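Local atomic coordinates of exopolysaccharide biosynthesis protein (Pantoea stewartii subsp. stewartii DC283, PDB entry 6TGF), a protein that is a glycan biofilm-modifying enzyme, classed as a hydrolase, with a tailspike-like parallel beta-helix fold, and probably acts on the exopolysaccharide of the bacterium. Residues A548-P553 against I593-K598; D557-E562 against R656-D661; D449-I454 against L464-C469; V718-N723 against V727-F732. All coordinates share one frame; numbering follows the deposited sequence.

Contact 1: residues A548-P553 against I593-K598; sequences ANLYSP and IHVQRK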
# COMPACT_ATOMS: atom_id res chain seq x y z
N ALA B 548 8.04 -34.88 -22.50
CA ALA B 548 7.09 -33.79 -22.78
C ALA B 548 6.63 -33.83 -24.24
O ALA B 548 7.24 -34.56 -25.04
CB ALA B 548 7.73 -32.46 -22.45
N ASN B 549 5.58 -33.06 -24.55
CA ASN B 549 5.22 -32.65 -25.93
C ASN B 549 5.79 -31.24 -26.17
O ASN B 549 5.41 -30.32 -25.43
CB ASN B 549 3.71 -32.66 -26.17
CG ASN B 549 3.34 -32.13 -27.54
OD1 ASN B 549 3.67 -32.73 -28.56
ND2 ASN B 549 2.66 -30.99 -27.57
N LEU B 550 6.70 -31.10 -27.14
CA LEU B 550 7.30 -29.81 -27.55
C LEU B 550 6.42 -29.17 -28.63
O LEU B 550 6.25 -29.80 -29.70
CB LEU B 550 8.72 -30.04 -28.08
CG LEU B 550 9.70 -30.69 -27.10
CD1 LEU B 550 10.99 -31.05 -27.81
CD2 LEU B 550 9.98 -29.77 -25.92
N TYR B 551 5.88 -27.98 -28.37
CA TYR B 551 5.14 -27.15 -29.36
C TYR B 551 6.11 -26.14 -29.99
O TYR B 551 6.53 -25.19 -29.30
CB TYR B 551 3.95 -26.42 -28.73
CG TYR B 551 3.10 -25.68 -29.73
CD1 TYR B 551 3.40 -24.38 -30.10
CD2 TYR B 551 2.02 -26.29 -30.34
CE1 TYR B 551 2.64 -23.70 -31.03
CE2 TYR B 551 1.24 -25.63 -31.27
CZ TYR B 551 1.55 -24.32 -31.62
OH TYR B 551 0.79 -23.66 -32.54
N SER B 552 6.44 -26.35 -31.27
CA SER B 552 7.33 -25.48 -32.09
C SER B 552 6.47 -24.60 -32.99
O SER B 552 5.91 -25.09 -33.97
CB SER B 552 8.31 -26.31 -32.88
OG SER B 552 8.70 -27.47 -32.15
N PRO B 553 6.31 -23.29 -32.69
CA PRO B 553 5.41 -22.43 -33.46
C PRO B 553 5.88 -22.11 -34.89
O PRO B 553 5.03 -21.77 -35.70
CB PRO B 553 5.35 -21.14 -32.64
CG PRO B 553 6.64 -21.13 -31.85
CD PRO B 553 6.93 -22.58 -31.56
N ILE B 593 19.71 -34.42 -26.18
CA ILE B 593 18.68 -34.74 -27.21
C ILE B 593 18.39 -33.48 -28.03
O ILE B 593 17.94 -32.48 -27.43
CB ILE B 593 17.40 -35.29 -26.54
CG1 ILE B 593 17.68 -36.55 -25.72
CG2 ILE B 593 16.30 -35.53 -27.57
CD1 ILE B 593 16.61 -36.87 -24.70
N HIS B 594 18.63 -33.54 -29.34
CA HIS B 594 18.33 -32.46 -30.32
C HIS B 594 17.00 -32.77 -31.02
O HIS B 594 16.81 -33.93 -31.43
CB HIS B 594 19.48 -32.29 -31.31
CG HIS B 594 20.81 -32.10 -30.66
ND1 HIS B 594 21.71 -33.14 -30.50
CD2 HIS B 594 21.38 -31.01 -30.12
CE1 HIS B 594 22.79 -32.69 -29.90
NE2 HIS B 594 22.61 -31.39 -29.65
N VAL B 595 16.12 -31.77 -31.12
CA VAL B 595 14.83 -31.83 -31.86
C VAL B 595 14.67 -30.52 -32.63
O VAL B 595 14.74 -29.45 -31.99
CB VAL B 595 13.64 -32.07 -30.91
CG1 VAL B 595 12.31 -32.11 -31.65
CG2 VAL B 595 13.82 -33.35 -30.09
N GLN B 596 14.47 -30.59 -33.95
CA GLN B 596 14.17 -29.42 -34.82
C GLN B 596 12.89 -29.71 -35.60
O GLN B 596 12.79 -30.80 -36.19
CB GLN B 596 15.32 -29.12 -35.78
CG GLN B 596 15.18 -27.78 -36.48
CD GLN B 596 16.11 -27.62 -37.67
OE1 GLN B 596 16.42 -28.58 -38.37
NE2 GLN B 596 16.55 -26.40 -37.90
N ARG B 597 11.95 -28.76 -35.61
CA ARG B 597 10.78 -28.78 -36.52
C ARG B 597 11.29 -28.57 -37.95
O ARG B 597 11.91 -27.52 -38.21
CB ARG B 597 9.74 -27.71 -36.15
CG ARG B 597 8.51 -27.72 -37.05
CD ARG B 597 7.50 -26.64 -36.74
NE ARG B 597 6.64 -26.37 -37.89
CZ ARG B 597 5.64 -25.50 -37.91
NH1 ARG B 597 5.35 -24.78 -36.84
NH2 ARG B 597 4.93 -25.34 -39.02
N LYS B 598 11.05 -29.54 -38.84
CA LYS B 598 11.46 -29.50 -40.27
C LYS B 598 10.35 -28.84 -41.08
O LYS B 598 9.39 -28.32 -40.46
CB LYS B 598 11.77 -30.92 -40.76
CG LYS B 598 12.76 -31.71 -39.91
CD LYS B 598 14.10 -31.02 -39.74
CE LYS B 598 15.12 -31.87 -39.02
NZ LYS B 598 16.44 -31.22 -38.97
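Arg597 reaches over to the backbone at Ser552 with one hydrogen bond. Its NH1 donates to Ser552 O at 2.9 Å with an N-H...O angle of 149°. The oxygen lies at the edge of the guanidinium, near its plane, while the donor is tilted from the carbonyl plane of Ser552. The Arg597 chain is extended from CG to NE, which carries NH1 past the Ser552 side chain to this carbonyl. Pro553 O lies 3.2 Å from Arg597 NH1. It also takes a hydrogen bond from Arg656 NH2.

The aliphatic part of Arg597 lies against Ser552. Arg597 CB is 3.8 Å from Ser552 CB, and Arg597 CD comes within 4.0 Å of the same CB. The apolar contact is further along, where Leu550 CD1 meets Val595 CG1 at 4.2 Å. These two side chains cross obliquely. Leu550 also packs on Trp559 and Ile561.

Strand 543-551 belongs to one five-stranded antiparallel sheet and strand 589-597 to another. Side chains joining two such sheets, with no backbone bonds between the segments, are typical of a beta sandwich.

Contact 2: residues D557-E562 against R656-D661; sequences DSWEIE and RCARVD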
# COMPACT_ATOMS: atom_id res chain seq x y z
N ASP B 557 12.47 -24.32 -35.90
CA ASP B 557 12.65 -24.13 -34.44
C ASP B 557 13.43 -25.31 -33.87
O ASP B 557 13.01 -26.46 -34.10
CB ASP B 557 11.30 -23.97 -33.73
CG ASP B 557 10.67 -22.59 -33.86
OD1 ASP B 557 11.38 -21.66 -34.28
OD2 ASP B 557 9.48 -22.46 -33.53
N SER B 558 14.54 -25.04 -33.16
CA SER B 558 15.45 -26.05 -32.57
C SER B 558 15.22 -26.15 -31.05
O SER B 558 15.10 -25.10 -30.40
CB SER B 558 16.89 -25.73 -32.88
OG SER B 558 17.23 -26.14 -34.19
N TRP B 559 15.15 -27.38 -30.54
CA TRP B 559 15.14 -27.73 -29.09
C TRP B 559 16.37 -28.59 -28.78
O TRP B 559 16.71 -29.45 -29.62
CB TRP B 559 13.86 -28.48 -28.71
CG TRP B 559 12.58 -27.72 -28.91
CD1 TRP B 559 11.84 -27.66 -30.06
CD2 TRP B 559 11.88 -26.94 -27.93
NE1 TRP B 559 10.73 -26.88 -29.86
CE2 TRP B 559 10.73 -26.42 -28.57
CE3 TRP B 559 12.11 -26.61 -26.59
CZ2 TRP B 559 9.82 -25.60 -27.91
CZ3 TRP B 559 11.21 -25.80 -25.94
CH2 TRP B 559 10.08 -25.31 -26.59
N GLU B 560 17.00 -28.37 -27.62
CA GLU B 560 18.03 -29.27 -27.04
C GLU B 560 17.62 -29.61 -25.60
O GLU B 560 17.71 -28.72 -24.74
CB GLU B 560 19.42 -28.63 -27.08
CG GLU B 560 20.51 -29.54 -26.56
CD GLU B 560 21.90 -28.93 -26.57
OE1 GLU B 560 22.69 -29.27 -27.47
OE2 GLU B 560 22.19 -28.12 -25.67
N ILE B 561 17.17 -30.85 -25.38
CA ILE B 561 16.83 -31.40 -24.03
C ILE B 561 18.09 -32.06 -23.45
O ILE B 561 18.47 -33.13 -23.95
CB ILE B 561 15.65 -32.39 -24.10
CG1 ILE B 561 14.37 -31.71 -24.58
CG2 ILE B 561 15.45 -33.09 -22.77
CD1 ILE B 561 13.32 -32.67 -25.10
N GLU B 562 18.70 -31.42 -22.45
CA GLU B 562 19.84 -31.97 -21.68
C GLU B 562 19.29 -32.82 -20.53
O GLU B 562 18.65 -32.24 -19.63
CB GLU B 562 20.73 -30.85 -21.15
CG GLU B 562 21.87 -31.33 -20.27
CD GLU B 562 22.69 -30.22 -19.63
OE1 GLU B 562 23.60 -30.54 -18.85
OE2 GLU B 562 22.41 -29.04 -19.92
N ARG B 656 0.78 -17.18 -29.73
CA ARG B 656 0.94 -18.61 -30.10
C ARG B 656 2.43 -18.97 -30.00
O ARG B 656 3.09 -19.13 -31.04
CB ARG B 656 0.36 -18.85 -31.50
CG ARG B 656 0.14 -20.31 -31.85
CD ARG B 656 -0.37 -20.49 -33.27
NE ARG B 656 0.58 -20.01 -34.27
CZ ARG B 656 1.68 -20.66 -34.67
NH1 ARG B 656 1.98 -21.85 -34.16
NH2 ARG B 656 2.47 -20.12 -35.58
N CYS B 657 2.93 -19.10 -28.76
CA CYS B 657 4.37 -19.19 -28.41
C CYS B 657 4.81 -20.65 -28.24
O CYS B 657 3.97 -21.56 -28.43
CB CYS B 657 4.66 -18.43 -27.12
SG CYS B 657 3.71 -19.04 -25.69
N ALA B 658 6.09 -20.86 -27.92
CA ALA B 658 6.70 -22.17 -27.59
C ALA B 658 6.08 -22.71 -26.30
O ALA B 658 5.68 -21.90 -25.43
CB ALA B 658 8.19 -22.01 -27.45
N ARG B 659 5.99 -24.04 -26.18
CA ARG B 659 5.48 -24.75 -24.98
C ARG B 659 6.32 -26.01 -24.73
O ARG B 659 6.72 -26.66 -25.72
CB ARG B 659 4.02 -25.16 -25.17
CG ARG B 659 3.01 -24.13 -24.68
CD ARG B 659 1.63 -24.36 -25.27
NE ARG B 659 1.27 -25.77 -25.39
CZ ARG B 659 0.54 -26.30 -26.38
NH1 ARG B 659 0.08 -25.54 -27.36
NH2 ARG B 659 0.28 -27.59 -26.38
N VAL B 660 6.58 -26.32 -23.46
CA VAL B 660 7.00 -27.67 -22.99
C VAL B 660 5.84 -28.25 -22.18
O VAL B 660 5.71 -27.90 -20.99
CB VAL B 660 8.31 -27.61 -22.17
CG1 VAL B 660 8.64 -28.95 -21.52
CG2 VAL B 660 9.48 -27.14 -23.03
N ASP B 661 4.99 -29.05 -22.83
CA ASP B 661 3.87 -29.78 -22.18
C ASP B 661 4.47 -30.96 -21.42
O ASP B 661 4.46 -32.08 -21.96
CB ASP B 661 2.81 -30.22 -23.19
CG ASP B 661 2.24 -29.09 -24.03
OD1 ASP B 661 2.32 -27.93 -23.57
OD2 ASP B 661 1.73 -29.38 -25.12
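The indole of Trp559 points its six-membered ring at the 656-661 segment. The atoms CZ2, CH2 and CZ3 make its closest contacts there. Ala658 CB lies 3.9 Å from Trp559 CH2, with CZ2 almost as near. Val660 CG2 lies 3.6 Å from Trp559 CZ3. Both methyls come at the ring obliquely. The carbonyl oxygen of Arg659, between these two residues, is 3.7 Å from Trp559 CH2 and also oblique.

The side chains of Trp559 and Val660 run in opposing directions where they meet. Two torsions set the indole. A chi1 of -61° lays CG beside the backbone N, and chi2 of 87° sets the ring plane roughly perpendicular to the plane of CA, CB and CG. The far end of the ring thus meets Ala658 and Val660. At its other end NE1 is bonded to Ser552 OG, which should limit rotation of the indole. Val660 turns CG2 to the ring and not CG1. Tyr528 of the second subunit meets Trp559 edge-to-face and packs on Ala658 and Val660.

Arg659 directs its CB away from Trp559. Its guanidinium grips Asp661 side-on, NE to OD1 at 3.0 Å and NH2 to OD2 at 2.6 Å, each oxygen using its syn lone pair. The group also makes a cation-pi contact with Trp506 of the third subunit.

Trp559 lies on strand 558-564, between strands 589-597 and 637-646 of its antiparallel sheet, and packs on Ile644 of the latter. Strand 659-664 is an outermost strand of a second sheet and pairs there with 543-551.

Contact 3: residues D449-I454 against L464-C469; sequences DNPGDI and LSLEDC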
# COMPACT_ATOMS: atom_id res chain seq x y z
N ASP B 449 -4.62 7.92 -26.22
CA ASP B 449 -3.73 8.03 -27.41
C ASP B 449 -2.26 7.90 -26.97
O ASP B 449 -1.51 7.19 -27.66
CB ASP B 449 -3.95 9.33 -28.18
CG ASP B 449 -5.10 9.27 -29.18
OD1 ASP B 449 -5.87 8.29 -29.13
OD2 ASP B 449 -5.20 10.20 -30.00
N ASN B 450 -1.89 8.58 -25.88
CA ASN B 450 -0.48 8.68 -25.40
C ASN B 450 -0.43 8.34 -23.92
O ASN B 450 -0.53 9.23 -23.07
CB ASN B 450 0.10 10.07 -25.69
CG ASN B 450 0.13 10.39 -27.17
OD1 ASN B 450 0.87 9.76 -27.92
ND2 ASN B 450 -0.66 11.35 -27.59
N PRO B 451 -0.28 7.05 -23.55
CA PRO B 451 0.03 6.65 -22.18
C PRO B 451 1.13 7.53 -21.55
O PRO B 451 1.07 7.76 -20.35
CB PRO B 451 0.50 5.20 -22.34
CG PRO B 451 -0.32 4.69 -23.51
CD PRO B 451 -0.44 5.88 -24.44
N GLY B 452 2.08 7.99 -22.37
CA GLY B 452 2.97 9.12 -22.06
C GLY B 452 4.44 8.75 -22.09
O GLY B 452 4.81 7.83 -22.85
N ASP B 453 5.25 9.45 -21.28
CA ASP B 453 6.73 9.39 -21.30
C ASP B 453 7.25 9.11 -19.89
O ASP B 453 7.04 9.96 -19.01
CB ASP B 453 7.31 10.70 -21.86
CG ASP B 453 8.82 10.71 -21.97
OD1 ASP B 453 9.40 9.62 -22.14
OD2 ASP B 453 9.40 11.80 -21.89
N ILE B 454 7.90 7.96 -19.70
CA ILE B 454 8.67 7.60 -18.46
C ILE B 454 10.10 7.22 -18.87
O ILE B 454 10.71 6.38 -18.19
CB ILE B 454 7.96 6.49 -17.66
CG1 ILE B 454 7.83 5.18 -18.45
CG2 ILE B 454 6.60 6.97 -17.17
CD1 ILE B 454 7.60 3.96 -17.59
N LEU B 464 0.38 -2.84 -14.09
CA LEU B 464 0.03 -1.79 -15.08
C LEU B 464 -0.72 -2.46 -16.23
O LEU B 464 -0.25 -3.51 -16.72
CB LEU B 464 1.30 -1.08 -15.58
CG LEU B 464 1.07 0.08 -16.55
CD1 LEU B 464 0.29 1.21 -15.88
CD2 LEU B 464 2.39 0.60 -17.09
N SER B 465 -1.87 -1.89 -16.62
CA SER B 465 -2.70 -2.35 -17.76
C SER B 465 -2.81 -1.22 -18.79
O SER B 465 -3.32 -0.15 -18.42
CB SER B 465 -4.06 -2.80 -17.29
OG SER B 465 -3.94 -3.94 -16.44
N LEU B 466 -2.32 -1.46 -20.00
CA LEU B 466 -2.56 -0.60 -21.20
C LEU B 466 -3.46 -1.38 -22.16
O LEU B 466 -3.05 -2.47 -22.59
CB LEU B 466 -1.22 -0.24 -21.85
CG LEU B 466 -0.18 0.40 -20.92
CD1 LEU B 466 1.18 0.45 -21.60
CD2 LEU B 466 -0.61 1.79 -20.49
N GLU B 467 -4.66 -0.86 -22.45
CA GLU B 467 -5.67 -1.51 -23.33
C GLU B 467 -6.14 -0.51 -24.39
O GLU B 467 -6.61 0.58 -24.01
CB GLU B 467 -6.85 -2.02 -22.51
CG GLU B 467 -6.49 -3.14 -21.54
CD GLU B 467 -7.66 -3.97 -21.05
OE1 GLU B 467 -7.42 -5.04 -20.46
OE2 GLU B 467 -8.82 -3.54 -21.25
N ASP B 468 -5.99 -0.87 -25.67
CA ASP B 468 -6.51 -0.11 -26.84
C ASP B 468 -5.92 1.31 -26.85
O ASP B 468 -6.66 2.25 -27.19
CB ASP B 468 -8.04 -0.09 -26.84
CG ASP B 468 -8.65 0.48 -28.11
OD1 ASP B 468 -8.22 0.05 -29.20
OD2 ASP B 468 -9.53 1.35 -28.00
N CYS B 469 -4.64 1.44 -26.50
CA CYS B 469 -3.89 2.73 -26.52
C CYS B 469 -3.19 2.88 -27.87
O CYS B 469 -2.40 1.99 -28.23
CB CYS B 469 -2.90 2.80 -25.36
SG CYS B 469 -3.72 3.04 -23.76
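The Pro451 ring touches two side chains of the 464-469 segment, Leu466 and Cys469. The contact is wholly apolar, and different ring atoms serve the two partners. CB of Pro451 lies 4.0 Å from Leu466 CD2. CG of Pro451 lies 3.7 Å from Cys469 CB and 3.8 Å from Cys469 SG. The CD atom of the proline adds a contact with Cys469 CB at 4.0 Å. The ring is puckered C-gamma exo, and CG, the puckered atom, touches both partners, meeting Leu466 CD2 at 4.2 Å.

Leu466 sits in an extended strand conformation, and its CG points opposite the carbonyl carbon (chi1 -54°). Its second torsion is close to 180°, and of its two methyls CD2 is the one that meets the proline.

This is the interior of the parallel beta-helix. Strand 450-453 lies on one parallel face of the coil, and strand 458-467 lies on another part of the coil wall. The side chains meet across the inside of the coil. Leu466 also packs on Ile445 and on Leu487, from the strands paired with its own on either side. Pro451 packs on Leu473.

Cys469 comes after the strand, beyond Asp468, whose positive phi (59°) turns the chain. A chi1 of -72° holds its SG on the side of the backbone N, and both SG and CB lie against the proline CG. The backbone N of Cys469 is held by the Ser491 hydroxyl.

Contact 4: residues V718-N723 against V727-F732; sequences VSVVIN and VALPYF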
# COMPACT_ATOMS: atom_id res chain seq x y z
N VAL B 718 51.84 -43.63 -30.77
CA VAL B 718 51.28 -43.02 -29.53
C VAL B 718 50.37 -44.06 -28.86
O VAL B 718 49.65 -44.77 -29.59
CB VAL B 718 50.54 -41.70 -29.80
CG1 VAL B 718 51.51 -40.59 -30.17
CG2 VAL B 718 49.47 -41.85 -30.87
N SER B 719 50.42 -44.16 -27.53
CA SER B 719 49.58 -45.06 -26.70
C SER B 719 48.13 -44.58 -26.74
O SER B 719 47.88 -43.44 -26.33
CB SER B 719 50.10 -45.15 -25.29
OG SER B 719 49.24 -45.95 -24.48
N VAL B 720 47.22 -45.42 -27.24
CA VAL B 720 45.75 -45.14 -27.33
C VAL B 720 44.99 -46.37 -26.84
O VAL B 720 45.37 -47.49 -27.22
CB VAL B 720 45.34 -44.76 -28.77
CG1 VAL B 720 43.88 -44.34 -28.86
CG2 VAL B 720 46.23 -43.67 -29.36
N VAL B 721 43.96 -46.16 -26.01
CA VAL B 721 43.09 -47.24 -25.44
C VAL B 721 41.88 -47.41 -26.36
O VAL B 721 40.85 -46.75 -26.12
CB VAL B 721 42.67 -46.92 -23.99
CG1 VAL B 721 41.90 -48.07 -23.36
CG2 VAL B 721 43.86 -46.54 -23.12
N ILE B 722 42.01 -48.28 -27.37
CA ILE B 722 40.96 -48.55 -28.40
C ILE B 722 40.13 -49.75 -27.96
O ILE B 722 40.69 -50.86 -27.87
CB ILE B 722 41.61 -48.74 -29.79
CG1 ILE B 722 42.25 -47.45 -30.29
CG2 ILE B 722 40.60 -49.29 -30.79
CD1 ILE B 722 43.22 -47.63 -31.44
N ASN B 723 38.83 -49.53 -27.70
CA ASN B 723 37.85 -50.57 -27.27
C ASN B 723 38.37 -51.28 -26.02
O ASN B 723 38.26 -52.52 -25.95
CB ASN B 723 37.54 -51.55 -28.41
CG ASN B 723 36.62 -50.96 -29.46
OD1 ASN B 723 35.49 -50.59 -29.16
ND2 ASN B 723 37.09 -50.88 -30.69
N VAL B 727 46.82 -50.00 -26.96
CA VAL B 727 47.55 -50.37 -28.21
C VAL B 727 48.36 -49.16 -28.69
O VAL B 727 48.22 -48.08 -28.09
CB VAL B 727 46.57 -50.87 -29.29
CG1 VAL B 727 45.82 -52.12 -28.83
CG2 VAL B 727 45.59 -49.80 -29.73
N ALA B 728 49.17 -49.36 -29.74
CA ALA B 728 50.03 -48.33 -30.37
C ALA B 728 49.38 -47.85 -31.68
O ALA B 728 49.31 -48.66 -32.62
CB ALA B 728 51.41 -48.89 -30.61
N LEU B 729 48.93 -46.59 -31.72
CA LEU B 729 48.40 -45.95 -32.95
C LEU B 729 49.57 -45.47 -33.79
O LEU B 729 50.31 -44.58 -33.38
CB LEU B 729 47.47 -44.78 -32.58
CG LEU B 729 46.54 -44.32 -33.69
CD1 LEU B 729 45.36 -45.27 -33.85
CD2 LEU B 729 46.05 -42.90 -33.44
N PRO B 730 49.79 -46.04 -35.00
CA PRO B 730 50.94 -45.68 -35.83
C PRO B 730 50.72 -44.35 -36.57
O PRO B 730 49.59 -43.91 -36.66
CB PRO B 730 51.01 -46.85 -36.82
CG PRO B 730 49.56 -47.23 -37.02
CD PRO B 730 48.92 -47.03 -35.66
N TYR B 731 51.81 -43.76 -37.07
CA TYR B 731 51.78 -42.52 -37.89
C TYR B 731 53.05 -42.44 -38.75
O TYR B 731 54.13 -42.84 -38.28
CB TYR B 731 51.59 -41.30 -36.99
CG TYR B 731 52.71 -41.00 -36.03
CD1 TYR B 731 53.84 -40.31 -36.44
CD2 TYR B 731 52.63 -41.36 -34.69
CE1 TYR B 731 54.87 -40.02 -35.56
CE2 TYR B 731 53.65 -41.07 -33.80
CZ TYR B 731 54.78 -40.40 -34.23
OH TYR B 731 55.78 -40.11 -33.36
N PHE B 732 52.90 -41.95 -39.98
CA PHE B 732 53.96 -41.84 -41.01
C PHE B 732 54.42 -40.38 -41.12
O PHE B 732 53.63 -39.48 -40.80
CB PHE B 732 53.46 -42.40 -42.35
CG PHE B 732 53.23 -43.89 -42.36
CD1 PHE B 732 52.10 -44.44 -41.76
CD2 PHE B 732 54.13 -44.74 -42.97
CE1 PHE B 732 51.90 -45.81 -41.77
CE2 PHE B 732 53.92 -46.11 -42.98
CZ PHE B 732 52.80 -46.64 -42.38
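Strands 718-722 and 727-731 run antiparallel with a strong twist, their axes at 122°, and four backbone bonds tie two hydrogen-bonded pairs, Val718 with Leu729 and Val720 with Val727. In the second pair Val720 N donates to Val727 O at 3.0 Å and Val727 N to Val720 O at 2.9 Å, both nearly straight. Ser719 and Ala728 form the non-hydrogen-bonded pair between them.

The two strands make a beta hairpin near the C-terminus. Strands of both other subunits extend it, one in parallel from the third and one antiparallel from the second.

Val718, Val720, Val727 and Leu729 share one face. Val720 CG2 lies 3.6 Å from Leu729 CB, and Val718 CG2 lies 3.9 Å from the same atom. Ile722 crosses both Val727 and Leu729 at about a right angle. Its CD1 touches Val727 CG2 at 3.6 Å and Leu729 CD1 at 4.0 Å. With CG1 opposite the carbonyl carbon (chi1 -61°), Val727 CG2 falls between the backbone N and that carbon, where it meets Ile722. Val718 CG1 approaches the Tyr731 ring obliquely, 4.2 Å from CE2. On the other face, the Ser719 hydroxyl is bonded to Asp696 of the third subunit.

Contact 3 comes first along the chain, in the parallel beta-helix. Contacts 1 and 2 follow, and contact 4 closes the series near the C-terminus. Contacts 1 and 2 have centres 5 Å apart, and their segments alternate along the chain. They share both antiparallel sheets: strands 558-564 and 589-597 are neighbours in one, 543-551 and 659-664 in the other. Together they join two sheets of what looks like one beta sandwich. Contact 3 is separate, its centre about 36 Å from that of contact 1. Contact 4 lies about 41 Å from contact 1 and 70 Å from contact 3, centre to centre. The elongated chain thus has distinct modules, and all four contacts lie near other subunits.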